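Long-range contacts in vascular endothelial growth factor homolog (Orf virus, PDB 2GNN), which acts as a secreted, disulfide-linked dimeric growth factor of the PDGF/VEGF family that binds vascular endothelial growth factor receptors and induces endothelial proliferation: residues E69-M74 with R89-E94; P26-V31 with C47-R52. One frame throughout, in Å; residues are numbered along the deposited sequence.

Contact 1 of 2, residues E69-M74 with R89-E94. Unlike the reference sequence in segment 69-74: Thr73 (reference Ser). With NAG (2-acetamido-2-deoxy-beta-D-glucopyranose), chain M.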
loop_
_atom_site.group_PDB
_atom_site.type_symbol
_atom_site.label_atom_id
_atom_site.label_comp_id
_atom_site.label_asym_id
_atom_site.label_seq_id
_atom_site.Cartn_x
_atom_site.Cartn_y
_atom_site.Cartn_z
ATOM N N GLU B 69 15.122 3.921 -8.927
ATOM C CA GLU B 69 13.812 4.495 -9.176
ATOM C C GLU B 69 13.518 4.460 -10.667
ATOM O O GLU B 69 14.397 4.165 -11.461
ATOM C CB GLU B 69 13.758 5.931 -8.657
ATOM C CG GLU B 69 14.194 6.090 -7.204
ATOM C CD GLU B 69 13.938 7.484 -6.656
ATOM O OE1 GLU B 69 13.933 8.466 -7.442
ATOM O OE2 GLU B 69 13.740 7.599 -5.427
ATOM N N VAL B 70 12.278 4.740 -11.044
ATOM C CA VAL B 70 11.917 4.864 -12.454
ATOM C C VAL B 70 10.720 5.801 -12.572
ATOM O O VAL B 70 9.894 5.887 -11.662
ATOM C CB VAL B 70 11.663 3.473 -13.121
ATOM C CG1 VAL B 70 10.319 2.896 -12.710
ATOM C CG2 VAL B 70 11.770 3.558 -14.637
ATOM N N ASN B 71 10.653 6.543 -13.670
ATOM C CA ASN B 71 9.512 7.409 -13.915
ATOM C C ASN B 71 8.525 6.665 -14.803
ATOM O O ASN B 71 8.919 6.056 -15.810
ATOM C CB ASN B 71 9.929 8.737 -14.558
ATOM C CG ASN B 71 11.181 9.333 -13.928
ATOM O OD1 ASN B 71 11.157 9.756 -12.765
ATOM N ND2 ASN B 71 12.293 9.360 -14.712
ATOM N N VAL B 72 7.252 6.684 -14.404
ATOM C CA VAL B 72 6.189 6.059 -15.185
ATOM C C VAL B 72 5.082 7.062 -15.439
ATOM O O VAL B 72 4.718 7.831 -14.548
ATOM C CB VAL B 72 5.609 4.789 -14.507
ATOM C CG1 VAL B 72 6.681 3.730 -14.327
ATOM C CG2 VAL B 72 5.004 5.126 -13.189
ATOM N N THR B 73 4.567 7.050 -16.665
ATOM C CA THR B 73 3.490 7.948 -17.090
ATOM C C THR B 73 2.142 7.238 -16.929
ATOM O O THR B 73 1.968 6.124 -17.414
ATOM C CB THR B 73 3.690 8.384 -18.571
ATOM O OG1 THR B 73 4.995 8.948 -18.739
ATOM C CG2 THR B 73 2.658 9.405 -19.003
ATOM N N MET B 74 1.196 7.884 -16.251
ATOM C CA MET B 74 -0.168 7.368 -16.145
ATOM C C MET B 74 -1.194 8.337 -16.706
ATOM O O MET B 74 -1.133 9.538 -16.433
ATOM C CB MET B 74 -0.509 7.065 -14.689
ATOM C CG MET B 74 0.333 5.966 -14.074
ATOM S SD MET B 74 -0.129 5.697 -12.365
ATOM C CE MET B 74 1.264 4.713 -11.848
ATOM N N ARG B 89 -1.779 13.050 -19.075
ATOM C CA ARG B 89 -0.681 12.114 -18.812
ATOM C C ARG B 89 0.269 12.757 -17.807
ATOM O O ARG B 89 0.811 13.831 -18.067
ATOM C CB ARG B 89 0.090 11.734 -20.077
ATOM C CG ARG B 89 -0.751 11.325 -21.267
ATOM C CD ARG B 89 -0.749 12.419 -22.333
ATOM N NE ARG B 89 0.143 12.116 -23.456
ATOM C CZ ARG B 89 0.657 13.022 -24.293
ATOM N NH1 ARG B 89 0.395 14.318 -24.145
ATOM N NH2 ARG B 89 1.450 12.625 -25.284
ATOM N N LEU B 90 0.461 12.109 -16.663
ATOM C CA LEU B 90 1.355 12.617 -15.627
ATOM C C LEU B 90 2.423 11.588 -15.272
ATOM O O LEU B 90 2.249 10.405 -15.519
ATOM C CB LEU B 90 0.559 13.026 -14.396
ATOM C CG LEU B 90 -0.438 14.174 -14.582
ATOM C CD1 LEU B 90 -1.293 14.356 -13.336
ATOM C CD2 LEU B 90 0.262 15.491 -14.970
ATOM N N SER B 91 3.537 12.048 -14.710
ATOM C CA SER B 91 4.693 11.198 -14.430
ATOM C C SER B 91 4.766 10.930 -12.942
ATOM O O SER B 91 4.486 11.821 -12.135
ATOM C CB SER B 91 5.972 11.894 -14.903
ATOM O OG SER B 91 7.128 11.084 -14.733
ATOM N N PHE B 92 5.118 9.698 -12.582
ATOM C CA PHE B 92 5.194 9.281 -11.178
ATOM C C PHE B 92 6.487 8.524 -10.933
ATOM O O PHE B 92 6.990 7.822 -11.808
ATOM C CB PHE B 92 3.999 8.384 -10.801
ATOM C CG PHE B 92 2.662 9.034 -11.015
ATOM C CD1 PHE B 92 2.071 9.045 -12.279
ATOM C CD2 PHE B 92 2.011 9.657 -9.971
ATOM C CE1 PHE B 92 0.852 9.677 -12.487
ATOM C CE2 PHE B 92 0.787 10.289 -10.173
ATOM C CZ PHE B 92 0.207 10.284 -11.438
ATOM N N VAL B 93 7.026 8.670 -9.733
ATOM C CA VAL B 93 8.232 7.956 -9.362
ATOM C C VAL B 93 7.847 6.606 -8.747
ATOM O O VAL B 93 7.067 6.567 -7.801
ATOM C CB VAL B 93 9.090 8.799 -8.381
ATOM C CG1 VAL B 93 10.350 8.053 -7.984
ATOM C CG2 VAL B 93 9.454 10.148 -9.018
ATOM N N GLU B 94 8.376 5.514 -9.303
ATOM C CA GLU B 94 8.230 4.170 -8.718
ATOM C C GLU B 94 9.594 3.697 -8.245
ATOM O O GLU B 94 10.602 4.011 -8.867
ATOM C CB GLU B 94 7.748 3.154 -9.756
ATOM C CG GLU B 94 6.578 3.581 -10.605
ATOM C CD GLU B 94 5.249 3.056 -10.110
ATOM O OE1 GLU B 94 5.209 2.063 -9.360
ATOM O OE2 GLU B 94 4.226 3.635 -10.494
HETATM C C1 NAG M . 13.405 10.210 -14.305
HETATM C C2 NAG M . 14.795 9.769 -13.805
HETATM C C3 NAG M . 15.476 10.939 -13.083
HETATM C C4 NAG M . 15.616 12.118 -14.050
HETATM C C5 NAG M . 14.250 12.443 -14.668
HETATM C C6 NAG M . 14.394 13.525 -15.733
HETATM C C7 NAG M . 15.477 7.491 -13.247
HETATM C C8 NAG M . 16.524 7.112 -12.239
HETATM N N2 NAG M . 14.753 8.576 -12.966
HETATM O O3 NAG M . 16.729 10.567 -12.541
HETATM O O4 NAG M . 16.140 13.247 -13.379
HETATM O O5 NAG M . 13.630 11.281 -15.221
HETATM O O6 NAG M . 13.679 14.673 -15.345
HETATM O O7 NAG M . 15.317 6.813 -14.269
#

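Contact 2 of 2, residues P26-V31 with C47-R52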
loop_
_atom_site.group_PDB
_atom_site.type_symbol
_atom_site.label_atom_id
_atom_site.label_comp_id
_atom_site.label_asym_id
_atom_site.label_seq_id
_atom_site.Cartn_x
_atom_site.Cartn_y
_atom_site.Cartn_z
ATOM N N PRO B 26 3.328 -2.231 -3.546
ATOM C CA PRO B 26 2.277 -1.304 -3.945
ATOM C C PRO B 26 1.744 -0.549 -2.736
ATOM O O PRO B 26 1.618 -1.107 -1.643
ATOM C CB PRO B 26 1.202 -2.217 -4.541
ATOM C CG PRO B 26 1.440 -3.565 -3.921
ATOM C CD PRO B 26 2.929 -3.642 -3.740
ATOM N N ILE B 27 1.468 0.728 -2.933
ATOM C CA ILE B 27 0.919 1.566 -1.889
ATOM C C ILE B 27 -0.027 2.537 -2.590
ATOM O O ILE B 27 0.245 2.979 -3.713
ATOM C CB ILE B 27 2.050 2.276 -1.047
ATOM C CG1 ILE B 27 1.475 2.935 0.207
ATOM C CG2 ILE B 27 2.816 3.311 -1.869
ATOM C CD1 ILE B 27 2.433 2.938 1.399
ATOM N N VAL B 28 -1.163 2.820 -1.962
ATOM C CA VAL B 28 -2.140 3.738 -2.532
ATOM C C VAL B 28 -1.761 5.125 -2.070
ATOM O O VAL B 28 -1.603 5.360 -0.873
ATOM C CB VAL B 28 -3.597 3.389 -2.086
ATOM C CG1 VAL B 28 -4.591 4.389 -2.642
ATOM C CG2 VAL B 28 -3.960 1.989 -2.535
ATOM N N VAL B 29 -1.613 6.036 -3.025
ATOM C CA VAL B 29 -1.174 7.397 -2.756
ATOM C C VAL B 29 -2.175 8.363 -3.399
ATOM O O VAL B 29 -2.644 8.107 -4.508
ATOM C CB VAL B 29 0.272 7.647 -3.347
ATOM C CG1 VAL B 29 0.744 9.047 -3.047
ATOM C CG2 VAL B 29 1.290 6.655 -2.782
ATOM N N PRO B 30 -2.516 9.466 -2.706
ATOM C CA PRO B 30 -3.309 10.538 -3.325
ATOM C C PRO B 30 -2.535 11.220 -4.446
ATOM O O PRO B 30 -1.388 11.619 -4.249
ATOM C CB PRO B 30 -3.526 11.533 -2.171
ATOM C CG PRO B 30 -3.240 10.785 -0.939
ATOM C CD PRO B 30 -2.207 9.759 -1.295
ATOM N N VAL B 31 -3.149 11.336 -5.617
ATOM C CA VAL B 31 -2.506 11.941 -6.772
ATOM C C VAL B 31 -2.098 13.402 -6.509
ATOM O O VAL B 31 -1.024 13.844 -6.938
ATOM C CB VAL B 31 -3.397 11.851 -8.031
ATOM C CG1 VAL B 31 -2.778 12.604 -9.194
ATOM C CG2 VAL B 31 -3.612 10.399 -8.424
ATOM N N CYS B 47 -6.755 8.694 -6.415
ATOM C CA CYS B 47 -5.665 7.925 -5.829
ATOM C C CYS B 47 -5.079 6.970 -6.854
ATOM O O CYS B 47 -5.791 6.494 -7.743
ATOM C CB CYS B 47 -6.151 7.155 -4.597
ATOM S SG CYS B 47 -7.161 5.620 -4.881
ATOM N N VAL B 48 -3.778 6.698 -6.732
ATOM C CA VAL B 48 -3.103 5.710 -7.579
ATOM C C VAL B 48 -2.283 4.745 -6.746
ATOM O O VAL B 48 -1.866 5.064 -5.626
ATOM C CB VAL B 48 -2.163 6.359 -8.620
ATOM C CG1 VAL B 48 -2.969 6.994 -9.756
ATOM C CG2 VAL B 48 -1.178 7.369 -7.944
ATOM N N THR B 49 -2.064 3.559 -7.300
ATOM C CA THR B 49 -1.149 2.594 -6.716
ATOM C C THR B 49 0.260 2.754 -7.325
ATOM O O THR B 49 0.447 2.623 -8.548
ATOM C CB THR B 49 -1.662 1.161 -6.925
ATOM O OG1 THR B 49 -3.003 1.082 -6.466
ATOM C CG2 THR B 49 -0.840 0.167 -6.147
ATOM N N LEU B 50 1.235 3.026 -6.458
ATOM C CA LEU B 50 2.629 3.176 -6.866
ATOM C C LEU B 50 3.505 2.162 -6.159
ATOM O O LEU B 50 3.267 1.836 -4.988
ATOM C CB LEU B 50 3.123 4.582 -6.530
ATOM C CG LEU B 50 2.431 5.759 -7.210
ATOM C CD1 LEU B 50 3.012 7.057 -6.711
ATOM C CD2 LEU B 50 2.611 5.639 -8.704
ATOM N N MET B 51 4.511 1.652 -6.869
ATOM C CA MET B 51 5.508 0.789 -6.251
ATOM C C MET B 51 6.461 1.657 -5.441
ATOM O O MET B 51 7.092 2.567 -5.969
ATOM C CB MET B 51 6.260 -0.016 -7.300
ATOM C CG MET B 51 5.391 -0.991 -8.065
ATOM S SD MET B 51 4.494 -2.123 -6.984
ATOM C CE MET B 51 5.775 -3.283 -6.501
ATOM N N ARG B 52 6.526 1.403 -4.143
ATOM C CA ARG B 52 7.367 2.188 -3.252
ATOM C C ARG B 52 8.032 1.268 -2.266
ATOM O O ARG B 52 7.466 0.239 -1.895
ATOM C CB ARG B 52 6.522 3.178 -2.476
ATOM C CG ARG B 52 6.170 4.403 -3.244
ATOM C CD ARG B 52 7.072 5.556 -2.864
ATOM N NE ARG B 52 6.709 6.771 -3.579
ATOM C CZ ARG B 52 6.619 6.841 -4.902
ATOM N NH1 ARG B 52 6.843 5.749 -5.626
ATOM N NH2 ARG B 52 6.281 7.984 -5.498
#

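Contact 1 of 2, residues E69-M74 with R89-E94
Met74 crosses Phe92 at about a right angle on one face of the antiparallel pair. Met74 CB lies 3.7 Å from Phe92 CE1, and Met74 SD stands 4.4 Å from the centroid of the Phe92 ring, 28° off its normal, an oblique Met-aromatic contact. The extended end of the methionine (chi3 -166°) sends CE tip to tip against the carboxylate of Glu94, 3.4 Å from its OE2. Val72 CG2 is closer still, 3.2 Å from Glu94 OE2, and the bend at chi2 (-98°) turns Glu94 CD toward it.

Behind these side chains run six backbone hydrogen bonds, two each for Val70-Glu94, Val72-Phe92 and Met74-Leu90. On the other face, Asn71 CB touches Ser91 OG at 3.7 Å, while Asn71 ND2 is joined covalently to C1 of the N-acetylglucosamine (1.5 Å); Asn71-Val72-Thr73 forms the glycosylation sequon.

Farther out, Leu50 touches Met74, Phe92 and Glu94, His35 meets the Phe92 ring edge-to-face, and Thr73 and Met74 pair with a parallel strand of the second subunit. The Asn71 face thus bears the sugar; the Phe92 face packs on strand 47-54. Glu94 is buried; if it is ionised, the N-H of Met51 on OE1 would partly offset the cost.

Contact 2 of 2, residues P26-V31 with C47-R52
Val28 CG1 stands anti to the backbone N (chi1 178°), while Cys47 SG lies between its own backbone N and carbonyl carbon (chi1 76°); the two atoms meet at 3.6 Å. Met51, bent at chi2 and chi3, lies side by side with Pro26, its SD 3.6 Å from Pro26 N. Between these pairs on the same face, Thr49 CG2 packs 3.5 Å from Pro26 CB.

Cys47 SG forms a disulfide with Cys56 of the second subunit, and Thr49 OG1 hydrogen-bonds Gly19 O and Arg25 NH1 of that subunit, so this face of the pair belongs to the dimer interface of a cystine-knot growth factor. Two hydrogen bonds each link Ile27 with Leu50 and Val29 with Val48; the shortest is Val29 N to Val48 O, 2.8 Å. Pro26 and Pro30, which have no N-H, occupy non-hydrogen-bonded positions opposite Met51 and Cys47.

Ile27, on the reverse face, crosses Arg52 at about a right angle, with Ile27 CG2 3.8 Å from Arg52 CB. Arg52 NH1 is directed to Val93 O, at a doubtfully short distance. Val29 CG2 approaches Leu50 CD1 at 4.3 Å. Val31 CG2 meets Val48 CG1 at 3.7 Å, both valines also packing on Leu76.

Contact 2 precedes contact 1 along the chain: its strands 23-30 and 47-54 are complete before strand 62-79 begins the hairpin closed by strand 85-102. Within the chain each antiparallel pair makes its own sheet in the PDGF/VEGF domain, with centres about 11 Å apart, though the sheet of contact 1 continues into the second subunit. A backbone hydrogen bond between Met51 and His95 ties strand 47-54 to strand 85-102. Each contact also reaches the second subunit, contact 2 through an interchain disulfide and contact 1 through parallel strand pairing, so the internal packing of the chain and the assembly of the disulfide-linked homodimer draw on the same strands.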